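26S proteasome regulatory subunit RPN10 (PDB 2X5N) protects ubiquitin chains against disassembly by deubiquitinating enzymes and so promotes protein degradation by the 26S proteasome. Local coordinates at residues Asn17-Ile21 and Pro22-Glu26; Arg66-Gly69 and Lys70-Ser73; Lys98-Asn102 and Lys103-Gln107; Ala158-Ser161 and Ser162-His166. One frame throughout, in Å; residues are numbered along the deposited sequence.

Overall arrangement
Four local contacts follow one another along a single von Willebrand factor A domain, none nested in or crossing another. Contact 1 closes the loop between strand 3-9 and helix 24-42 and starts that helix. In contact 2 the chain leaves edge strand 60-63 and enters helix 68-75. Contact 3 folds the loop between helix 86-98 and strand 106-113, which lies beside strand 3-9 in the mixed sheet. Contact 4 turns the chain from helix 151-159 into the other edge strand, 166-170. Contacts 1 and 3 lie on opposite sides of the chain's centre, about 34 Å apart between centres, while contacts 3 and 4 are about 19 Å apart.

Contact 1: residues Asn17-Ile21 and Pro22-Glu26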
loop_
_atom_site.group_PDB
_atom_site.type_symbol
_atom_site.label_atom_id
_atom_site.label_comp_id
_atom_site.label_asym_id
_atom_site.label_seq_id
_atom_site.Cartn_x
_atom_site.Cartn_y
_atom_site.Cartn_z
ATOM N N ASN A 17 -12.585 -11.951 4.988
ATOM C CA ASN A 17 -12.230 -13.111 5.755
ATOM C C ASN A 17 -11.921 -12.696 7.180
ATOM O O ASN A 17 -11.253 -11.694 7.380
ATOM C CB ASN A 17 -10.993 -13.638 5.053
ATOM C CG ASN A 17 -10.592 -15.011 5.497
ATOM O OD1 ASN A 17 -10.754 -15.381 6.657
ATOM N ND2 ASN A 17 -10.095 -15.800 4.561
ATOM N N GLY A 18 -12.415 -13.455 8.165
ATOM C CA GLY A 18 -12.180 -13.168 9.571
ATOM C C GLY A 18 -10.906 -13.744 10.174
ATOM O O GLY A 18 -10.741 -13.740 11.387
ATOM N N ASP A 19 -9.998 -14.229 9.337
ATOM C CA ASP A 19 -8.719 -14.714 9.844
ATOM C C ASP A 19 -7.766 -13.617 10.327
ATOM O O ASP A 19 -6.750 -13.930 10.955
ATOM C CB ASP A 19 -8.028 -15.673 8.849
ATOM C CG ASP A 19 -7.652 -15.039 7.517
ATOM O OD1 ASP A 19 -8.076 -13.914 7.202
ATOM O OD2 ASP A 19 -6.908 -15.717 6.775
ATOM N N TYR A 20 -8.092 -12.358 10.043
ATOM C CA TYR A 20 -7.466 -11.207 10.708
ATOM C C TYR A 20 -8.589 -10.450 11.396
ATOM O O TYR A 20 -9.675 -10.332 10.854
ATOM C CB TYR A 20 -6.730 -10.301 9.700
ATOM C CG TYR A 20 -5.541 -10.965 9.059
ATOM C CD1 TYR A 20 -4.238 -10.615 9.398
ATOM C CD2 TYR A 20 -5.723 -12.000 8.146
ATOM C CE1 TYR A 20 -3.161 -11.262 8.825
ATOM C CE2 TYR A 20 -4.644 -12.649 7.570
ATOM C CZ TYR A 20 -3.377 -12.276 7.921
ATOM O OH TYR A 20 -2.322 -12.939 7.347
ATOM N N ILE A 21 -8.338 -9.952 12.603
ATOM C CA ILE A 21 -9.382 -9.361 13.413
ATOM C C ILE A 21 -9.631 -7.920 12.994
ATOM O O ILE A 21 -8.699 -7.146 12.900
ATOM C CB ILE A 21 -9.016 -9.436 14.916
ATOM C CG1 ILE A 21 -9.103 -10.888 15.397
ATOM C CG2 ILE A 21 -9.977 -8.604 15.747
ATOM C CD1 ILE A 21 -8.613 -11.098 16.809
ATOM N N PRO A 22 -10.894 -7.558 12.729
ATOM C CA PRO A 22 -12.090 -8.411 12.684
ATOM C C PRO A 22 -12.336 -9.040 11.299
ATOM O O PRO A 22 -12.970 -10.097 11.201
ATOM C CB PRO A 22 -13.209 -7.433 13.039
ATOM C CG PRO A 22 -12.721 -6.123 12.446
ATOM C CD PRO A 22 -11.233 -6.125 12.629
ATOM N N THR A 23 -11.841 -8.384 10.248
ATOM C CA THR A 23 -11.732 -8.965 8.910
ATOM C C THR A 23 -10.408 -8.487 8.338
ATOM O O THR A 23 -9.844 -7.511 8.805
ATOM C CB THR A 23 -12.854 -8.510 7.958
ATOM O OG1 THR A 23 -12.769 -7.098 7.759
ATOM C CG2 THR A 23 -14.217 -8.898 8.513
ATOM N N ARG A 24 -9.930 -9.130 7.286
ATOM C CA ARG A 24 -8.772 -8.638 6.567
ATOM C C ARG A 24 -8.964 -7.205 6.142
ATOM O O ARG A 24 -8.084 -6.379 6.319
ATOM C CB ARG A 24 -8.506 -9.498 5.353
ATOM C CG ARG A 24 -7.994 -10.872 5.663
ATOM C CD ARG A 24 -7.668 -11.625 4.348
ATOM N NE ARG A 24 -7.354 -13.024 4.610
ATOM C CZ ARG A 24 -6.987 -13.900 3.689
ATOM N NH1 ARG A 24 -6.828 -13.537 2.425
ATOM N NH2 ARG A 24 -6.757 -15.149 4.050
ATOM N N PHE A 25 -10.119 -6.894 5.561
ATOM C CA PHE A 25 -10.340 -5.545 5.089
ATOM C C PHE A 25 -10.233 -4.517 6.205
ATOM O O PHE A 25 -9.573 -3.479 6.041
ATOM C CB PHE A 25 -11.692 -5.404 4.409
ATOM C CG PHE A 25 -11.878 -4.034 3.869
ATOM C CD1 PHE A 25 -11.279 -3.669 2.662
ATOM C CD2 PHE A 25 -12.499 -3.058 4.611
ATOM C CE1 PHE A 25 -11.355 -2.377 2.190
ATOM C CE2 PHE A 25 -12.592 -1.756 4.127
ATOM C CZ PHE A 25 -12.019 -1.427 2.919
ATOM N N GLU A 26 -10.886 -4.793 7.332
ATOM C CA GLU A 26 -10.941 -3.840 8.429
ATOM C C GLU A 26 -9.615 -3.723 9.165
ATOM O O GLU A 26 -9.256 -2.668 9.685
ATOM C CB GLU A 26 -12.058 -4.226 9.383
ATOM C CG GLU A 26 -13.442 -3.908 8.827
ATOM C CD GLU A 26 -13.654 -2.411 8.688
ATOM O OE1 GLU A 26 -13.217 -1.676 9.601
ATOM O OE2 GLU A 26 -14.240 -1.971 7.673
HETATM O O HOH W 1 -12.255 -12.294 12.984
#
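N17 meets R24 through both its backbone and its side chain. Its carbonyl O accepts from R24 N at 2.9 Å, tying this part of the loop to the first residue of helix 24-42. N17 ND2 lies over one face of the R24 guanidinium, 3.4 Å from NH2, with the amide and guanidinium planes only 7° apart; both nitrogens are donors and form no hydrogen bond. The amide oxygen OD1 accepts from D19 N, two residues on, at 3.0 Å, an Asx turn. At G18 the backbone O receives a water at 2.6 Å, and that water also donates to P22 O, bridging the loop where a cis peptide joins I21 to P22. D19 forms the salt bridge with R24. Its CG is held between the backbone N and the carbonyl carbon (chi1 63°), and the extended arginine grips the carboxylate side-on, one nitrogen to each oxygen: R24 NE binds OD1 at 2.8 Å and R24 NH2 binds OD2 at 2.8 Å, both oxygens lying in the guanidinium plane. Y20 CD2 comes obliquely to R24 CG at 3.5 Å, the tyrosine hydroxyl being anchored beyond the loop on I170 and G144. Past the bend, T23 caps the new helix, its OG1 accepting from E26 N at 3.0 Å. Because E145 forms a second salt bridge with R24 NH2, two acids probably stabilise the buried positive charge and restrict rotation of the group, linking this loop to E145, just after strand 136-143.

Contact 2: residues Arg66-Gly69 and Lys70-Ser73; sequences RDYG and KFLS
G69 O accepts from S73 N at 2.9 Å, an almost straight bond (168° at the hydrogen), and Y68 O takes L72 N at 3.1 Å; with these two bonds the chain settles into the alpha-helical pattern. One step earlier the entry is managed by D67, the N-cap residue. Its CG stands opposite the backbone N (chi1 -177°), which carries the carboxylate forward so that OD1 meets G69 N at 2.9 Å, from above the carboxylate plane. Its backbone O accepts from K70 N at 3.0 Å, and the K70 chain leads off past D67. The buried pair is Y68 and F71. F71 CB sits over one face of the Y68 ring, 4.1 Å from the centroid, a CH-pi contact, while Y68 CE1 touches F71 CD2 at 3.6 Å with the ring planes oblique at 39°. The more exposed L72 meets the CE2 side of the Y68 ring obliquely, its CG 3.6 Å from Y68 CE2. Beyond the segment, Y68 stacks on H33, and F36 meets both rings edge-to-face. Here is a worked example of an aspartate N-cap starting helix 68-75, whose Y68 and F71 pack on helix 24-42 of the von Willebrand factor A fold.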
loop_
_atom_site.group_PDB
_atom_site.type_symbol
_atom_site.label_atom_id
_atom_site.label_comp_id
_atom_site.label_asym_id
_atom_site.label_seq_id
_atom_site.Cartn_x
_atom_site.Cartn_y
_atom_site.Cartn_z
ATOM N N ARG A 66 -3.023 15.846 3.281
ATOM C CA ARG A 66 -2.649 15.630 4.680
ATOM C C ARG A 66 -3.881 15.469 5.583
ATOM O O ARG A 66 -3.751 15.307 6.796
ATOM C CB ARG A 66 -1.771 16.783 5.182
ATOM C CG ARG A 66 -0.395 16.750 4.526
ATOM C CD ARG A 66 0.519 17.840 4.984
ATOM N NE ARG A 66 0.867 17.764 6.408
ATOM C CZ ARG A 66 1.906 17.093 6.909
ATOM N NH1 ARG A 66 2.666 16.354 6.141
ATOM N NH2 ARG A 66 2.179 17.153 8.203
ATOM N N ASP A 67 -5.062 15.494 4.977
ATOM C CA ASP A 67 -6.325 15.399 5.701
ATOM C C ASP A 67 -6.845 13.952 5.692
ATOM O O ASP A 67 -7.419 13.491 4.701
ATOM C CB ASP A 67 -7.344 16.347 5.052
ATOM C CG ASP A 67 -8.673 16.372 5.783
ATOM O OD1 ASP A 67 -8.838 15.605 6.738
ATOM O OD2 ASP A 67 -9.560 17.147 5.395
ATOM N N TYR A 68 -6.635 13.229 6.788
ATOM C CA TYR A 68 -7.074 11.837 6.827
ATOM C C TYR A 68 -8.599 11.693 6.718
ATOM O O TYR A 68 -9.101 10.671 6.290
ATOM C CB TYR A 68 -6.553 11.124 8.076
ATOM C CG TYR A 68 -6.719 9.630 7.960
ATOM C CD1 TYR A 68 -5.955 8.926 7.044
ATOM C CD2 TYR A 68 -7.635 8.922 8.730
ATOM C CE1 TYR A 68 -6.066 7.565 6.896
ATOM C CE2 TYR A 68 -7.765 7.539 8.574
ATOM C CZ TYR A 68 -6.981 6.873 7.649
ATOM O OH TYR A 68 -7.099 5.517 7.445
ATOM N N GLY A 69 -9.331 12.735 7.053
ATOM C CA GLY A 69 -10.767 12.695 6.869
ATOM C C GLY A 69 -11.159 12.441 5.425
ATOM O O GLY A 69 -12.182 11.838 5.152
ATOM N N LYS A 70 -10.347 12.888 4.478
ATOM C CA LYS A 70 -10.652 12.607 3.087
ATOM C C LYS A 70 -10.557 11.109 2.796
ATOM O O LYS A 70 -11.333 10.582 2.010
ATOM C CB LYS A 70 -9.712 13.393 2.170
ATOM C CG LYS A 70 -10.002 14.891 2.132
ATOM C CD LYS A 70 -9.153 15.607 1.099
ATOM C CE LYS A 70 -9.237 14.923 -0.253
ATOM N NZ LYS A 70 -8.915 15.854 -1.356
ATOM N N PHE A 71 -9.601 10.420 3.419
ATOM C CA PHE A 71 -9.513 8.975 3.246
ATOM C C PHE A 71 -10.752 8.311 3.820
ATOM O O PHE A 71 -11.350 7.428 3.201
ATOM C CB PHE A 71 -8.285 8.389 3.968
ATOM C CG PHE A 71 -6.970 8.518 3.214
ATOM C CD1 PHE A 71 -6.651 9.635 2.466
ATOM C CD2 PHE A 71 -6.050 7.509 3.313
ATOM C CE1 PHE A 71 -5.436 9.718 1.804
ATOM C CE2 PHE A 71 -4.841 7.601 2.656
ATOM C CZ PHE A 71 -4.535 8.714 1.905
ATOM N N LEU A 72 -11.134 8.691 5.041
ATOM C CA LEU A 72 -12.267 8.054 5.707
ATOM C C LEU A 72 -13.557 8.312 4.938
ATOM O O LEU A 72 -14.367 7.414 4.765
ATOM C CB LEU A 72 -12.359 8.548 7.149
ATOM C CG LEU A 72 -11.281 8.009 8.085
ATOM C CD1 LEU A 72 -11.339 8.707 9.422
ATOM C CD2 LEU A 72 -11.467 6.501 8.272
ATOM N N SER A 73 -13.774 9.535 4.481
ATOM C CA SER A 73 -14.981 9.817 3.711
ATOM C C SER A 73 -15.015 9.016 2.410
ATOM O O SER A 73 -16.076 8.550 2.017
ATOM C CB SER A 73 -15.080 11.292 3.370
ATOM O OG SER A 73 -15.234 12.051 4.546
#

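Contact 3: residues Lys98-Asn102 and Lys103-Gln107. With SO4 (sulfate ion), chain B.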
loop_
_atom_site.group_PDB
_atom_site.type_symbol
_atom_site.label_atom_id
_atom_site.label_comp_id
_atom_site.label_asym_id
_atom_site.label_seq_id
_atom_site.Cartn_x
_atom_site.Cartn_y
_atom_site.Cartn_z
ATOM N N LYS A 98 2.621 11.145 -10.678
ATOM C CA LYS A 98 3.091 12.172 -11.617
ATOM C C LYS A 98 2.322 13.468 -11.497
ATOM O O LYS A 98 2.791 14.515 -11.947
ATOM C CB LYS A 98 2.937 11.695 -13.067
ATOM C CG LYS A 98 3.829 10.548 -13.414
ATOM C CD LYS A 98 3.860 10.233 -14.904
ATOM C CE LYS A 98 4.617 8.943 -15.096
ATOM N NZ LYS A 98 4.931 8.679 -16.516
ATOM N N HIS A 99 1.123 13.405 -10.944
ATOM C CA HIS A 99 0.301 14.590 -10.804
ATOM C C HIS A 99 0.574 15.292 -9.480
ATOM O O HIS A 99 -0.076 16.282 -9.171
ATOM C CB HIS A 99 -1.200 14.252 -10.904
ATOM C CG HIS A 99 -1.620 13.710 -12.240
ATOM N ND1 HIS A 99 -2.484 12.641 -12.370
ATOM C CD2 HIS A 99 -1.299 14.085 -13.502
ATOM C CE1 HIS A 99 -2.675 12.382 -13.652
ATOM N NE2 HIS A 99 -1.967 13.244 -14.361
ATOM N N ARG A 100 1.517 14.798 -8.672
ATOM C CA ARG A 100 1.808 15.474 -7.410
ATOM C C ARG A 100 2.203 16.911 -7.691
ATOM O O ARG A 100 2.977 17.188 -8.608
ATOM C CB ARG A 100 2.897 14.730 -6.628
ATOM C CG ARG A 100 4.317 14.885 -7.147
ATOM C CD ARG A 100 5.218 13.804 -6.534
ATOM N NE ARG A 100 6.611 13.963 -6.941
ATOM C CZ ARG A 100 7.078 13.661 -8.143
ATOM N NH1 ARG A 100 6.275 13.122 -9.051
ATOM N NH2 ARG A 100 8.352 13.881 -8.431
ATOM N N GLU A 101 1.670 17.839 -6.916
ATOM C CA GLU A 101 1.954 19.234 -7.168
ATOM C C GLU A 101 3.406 19.548 -6.830
ATOM O O GLU A 101 4.107 20.164 -7.632
ATOM C CB GLU A 101 1.009 20.121 -6.365
ATOM C CG GLU A 101 1.395 21.581 -6.338
ATOM C CD GLU A 101 1.506 22.190 -7.713
ATOM O OE1 GLU A 101 2.467 22.963 -7.938
ATOM O OE2 GLU A 101 0.634 21.903 -8.564
ATOM N N ASN A 102 3.862 19.098 -5.660
ATOM C CA ASN A 102 5.231 19.357 -5.218
ATOM C C ASN A 102 6.148 18.256 -5.726
ATOM O O ASN A 102 6.237 17.172 -5.128
ATOM C CB ASN A 102 5.272 19.458 -3.690
ATOM C CG ASN A 102 6.667 19.691 -3.155
ATOM O OD1 ASN A 102 7.624 19.825 -3.919
ATOM N ND2 ASN A 102 6.801 19.715 -1.832
ATOM N N LYS A 103 6.810 18.520 -6.846
ATOM C CA LYS A 103 7.586 17.482 -7.491
ATOM C C LYS A 103 8.945 17.237 -6.856
ATOM O O LYS A 103 9.655 16.316 -7.246
ATOM C CB LYS A 103 7.644 17.742 -8.989
ATOM C CG LYS A 103 6.251 17.462 -9.581
ATOM C CD LYS A 103 6.132 17.701 -11.053
ATOM C CE LYS A 103 4.723 17.333 -11.545
ATOM N NZ LYS A 103 3.776 18.294 -11.014
ATOM N N ILE A 104 9.301 18.024 -5.842
ATOM C CA ILE A 104 10.484 17.701 -5.047
ATOM C C ILE A 104 10.240 16.429 -4.241
ATOM O O ILE A 104 11.178 15.711 -3.921
ATOM C CB ILE A 104 10.930 18.835 -4.085
ATOM C CG1 ILE A 104 11.008 20.180 -4.815
ATOM C CG2 ILE A 104 12.287 18.482 -3.470
ATOM C CD1 ILE A 104 11.516 21.322 -3.963
ATOM N N GLN A 105 8.985 16.146 -3.925
ATOM C CA GLN A 105 8.683 14.903 -3.224
ATOM C C GLN A 105 9.156 13.676 -3.992
ATOM O O GLN A 105 8.874 13.522 -5.168
ATOM C CB GLN A 105 7.168 14.788 -3.026
ATOM C CG GLN A 105 6.550 15.678 -1.963
ATOM C CD GLN A 105 5.059 15.551 -1.986
ATOM O OE1 GLN A 105 4.416 15.783 -3.012
ATOM N NE2 GLN A 105 4.515 15.034 -0.913
ATOM N N ARG A 106 9.836 12.791 -3.276
ATOM C CA ARG A 106 10.099 11.449 -3.746
ATOM C C ARG A 106 8.783 10.711 -3.928
ATOM O O ARG A 106 7.748 11.141 -3.421
ATOM C CB ARG A 106 10.965 10.707 -2.729
ATOM C CG ARG A 106 12.315 11.374 -2.421
ATOM C CD ARG A 106 12.878 10.817 -1.135
ATOM N NE ARG A 106 14.099 11.468 -0.648
ATOM C CZ ARG A 106 15.325 11.132 -1.024
ATOM N NH1 ARG A 106 15.506 10.188 -1.940
ATOM N NH2 ARG A 106 16.371 11.758 -0.502
ATOM N N GLN A 107 8.827 9.590 -4.635
ATOM C CA GLN A 107 7.619 8.844 -4.952
ATOM C C GLN A 107 7.625 7.478 -4.288
ATOM O O GLN A 107 8.602 6.734 -4.380
ATOM C CB GLN A 107 7.490 8.682 -6.458
ATOM C CG GLN A 107 7.466 10.020 -7.229
ATOM C CD GLN A 107 7.310 9.782 -8.713
ATOM O OE1 GLN A 107 6.241 9.424 -9.159
ATOM N NE2 GLN A 107 8.375 9.949 -9.470
HETATM S S SO4 B . 14.837 14.222 2.044
HETATM O O1 SO4 B . 16.020 13.394 1.808
HETATM O O2 SO4 B . 14.478 14.181 3.474
HETATM O O3 SO4 B . 15.183 15.583 1.660
HETATM O O4 SO4 B . 13.790 13.723 1.202
HETATM O O HOH W 2 1.652 17.655 -12.912
HETATM O O HOH W 3 2.162 17.258 -3.852
#
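R100 sets its CG between the backbone N and the carbonyl carbon (chi1 75°) and then runs extended to NE, which lays the guanidinium across the loop toward K103 and Q105; K103 instead stays straight until a final bend (chi4 69°) turns its ammonium onto the backbone O of R100. The result is reciprocal. R100 NE donates to Q105 O at 2.9 Å and R100 NH2 reaches K103 O at 3.0 Å in a weak bond, while K103 NZ donates to R100 O at 2.8 Å. The flat guanidinium is layered between the Q107 side chain, its amide only 11° from parallel, and K103, whose CA and CG lie over the opposite face. L97 O takes the remaining nitrogen, NH1, so backbone carbonyls engage all three. Between these anchors N102 shapes the bend. Its backbone O accepts from Q105 N at 3.2 Å, and its side-chain OD1 from I104 N at 3.1 Å, an Asx turn laid over the beta turn. A water donates to Q105 OE1 at 2.8 Å and accepts from N102 N. Farther on, R106 binds a sulfate, probably from the crystallisation liquor, NE to O4 at 2.9 Å. The N102-Q105 backbone forms a type I beta turn, with R100 bonded to its Q105 O, in the helix-to-strand connection that delivers strand 106-113 to the sheet of the von Willebrand factor A fold.

Contact 4: residues Ala158-Ser161 and Ser162-His166; sequences AANS and SDSCH
A beta turn at S161-S164, close to type I'/III', lies in the loop that links helix 151-159 to the edge strand 166-170 of the von Willebrand factor A fold, and N160 reaches across it to C165 and S164. N160 is the first residue to leave helical geometry, and its side chain helps to hold the loop. Its CG lies roughly trans to the backbone N (chi1 -152°), so that OD1 points into the turn and is gripped twice: by C165 N at 2.9 Å, approaching from above the amide plane, and weakly by S164 N at 3.0 Å. The central residues of the turn, S162 and D163, both have positive phi, in the left-handed helical region. S161 O closes this reversal. It accepts from S164 OG at 2.8 Å, with OG between the backbone N and the carbonyl carbon (chi1 63°), turned toward S161 O, and it receives a weak bond from S164 N at 3.2 Å. C165 directs its CB toward N160, 3.8 Å from N160 CG, and its SG lies 4.1 Å from A159 CB. A159 and C165 both rest on I138 of strand 136-143, while S164 O is taken by R108. A water joins the two arms: it accepts from N160 ND2 at 3.3 Å and donates to C165 O at 2.8 Å.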
loop_
_atom_site.group_PDB
_atom_site.type_symbol
_atom_site.label_atom_id
_atom_site.label_comp_id
_atom_site.label_asym_id
_atom_site.label_seq_id
_atom_site.Cartn_x
_atom_site.Cartn_y
_atom_site.Cartn_z
ATOM N N ALA A 158 13.797 -6.847 -6.757
ATOM C CA ALA A 158 14.016 -6.242 -8.074
ATOM C C ALA A 158 13.732 -4.739 -8.095
ATOM O O ALA A 158 14.307 -4.004 -8.902
ATOM C CB ALA A 158 13.170 -6.938 -9.126
ATOM N N ALA A 159 12.834 -4.286 -7.226
ATOM C CA ALA A 159 12.453 -2.873 -7.163
ATOM C C ALA A 159 13.445 -2.087 -6.313
ATOM O O ALA A 159 13.556 -0.858 -6.451
ATOM C CB ALA A 159 11.049 -2.730 -6.571
ATOM N N ASN A 160 14.129 -2.777 -5.409
ATOM C CA ASN A 160 14.811 -2.083 -4.312
ATOM C C ASN A 160 15.992 -1.244 -4.773
ATOM O O ASN A 160 16.726 -1.614 -5.676
ATOM C CB ASN A 160 15.254 -3.113 -3.270
ATOM C CG ASN A 160 15.342 -2.559 -1.873
ATOM O OD1 ASN A 160 15.074 -1.405 -1.618
ATOM N ND2 ASN A 160 15.711 -3.416 -0.942
ATOM N N SER A 161 16.146 -0.092 -4.146
ATOM C CA SER A 161 17.271 0.778 -4.390
ATOM C C SER A 161 17.583 1.472 -3.075
ATOM O O SER A 161 16.714 2.083 -2.486
ATOM C CB SER A 161 16.925 1.809 -5.449
ATOM O OG SER A 161 18.097 2.503 -5.845
ATOM N N SER A 162 18.825 1.372 -2.622
ATOM C CA SER A 162 19.243 2.030 -1.389
ATOM C C SER A 162 18.355 1.641 -0.192
ATOM O O SER A 162 18.076 2.474 0.660
ATOM C CB SER A 162 19.213 3.549 -1.572
ATOM O OG SER A 162 20.048 3.956 -2.647
ATOM N N ASP A 163 17.931 0.376 -0.139
ATOM C CA ASP A 163 17.136 -0.168 0.965
ATOM C C ASP A 163 15.844 0.617 1.198
ATOM O O ASP A 163 15.413 0.838 2.327
ATOM C CB ASP A 163 17.963 -0.219 2.251
ATOM C CG ASP A 163 19.199 -1.091 2.111
ATOM O OD1 ASP A 163 19.056 -2.270 1.706
ATOM O OD2 ASP A 163 20.316 -0.598 2.390
ATOM N N SER A 164 15.207 1.003 0.105
ATOM C CA SER A 164 14.033 1.847 0.178
ATOM C C SER A 164 12.734 1.076 0.166
ATOM O O SER A 164 11.702 1.653 0.460
ATOM C CB SER A 164 14.059 2.814 -1.004
ATOM O OG SER A 164 13.971 2.097 -2.227
ATOM N N CYS A 165 12.793 -0.188 -0.235
ATOM C CA CYS A 165 11.606 -0.995 -0.458
ATOM C C CYS A 165 11.523 -2.133 0.552
ATOM O O CYS A 165 12.545 -2.691 0.937
ATOM C CB CYS A 165 11.634 -1.602 -1.861
ATOM S SG CYS A 165 11.639 -0.378 -3.217
ATOM N N HIS A 166 10.307 -2.513 0.942
ATOM C CA HIS A 166 10.101 -3.503 2.001
ATOM C C HIS A 166 8.946 -4.426 1.701
ATOM O O HIS A 166 7.927 -3.997 1.174
ATOM C CB HIS A 166 9.827 -2.828 3.361
ATOM C CG HIS A 166 10.853 -1.813 3.712
ATOM N ND1 HIS A 166 10.818 -0.521 3.237
ATOM C CD2 HIS A 166 11.980 -1.915 4.450
ATOM C CE1 HIS A 166 11.880 0.133 3.674
ATOM N NE2 HIS A 166 12.598 -0.689 4.420
HETATM O O HOH W 4 15.072 -2.453 2.126
#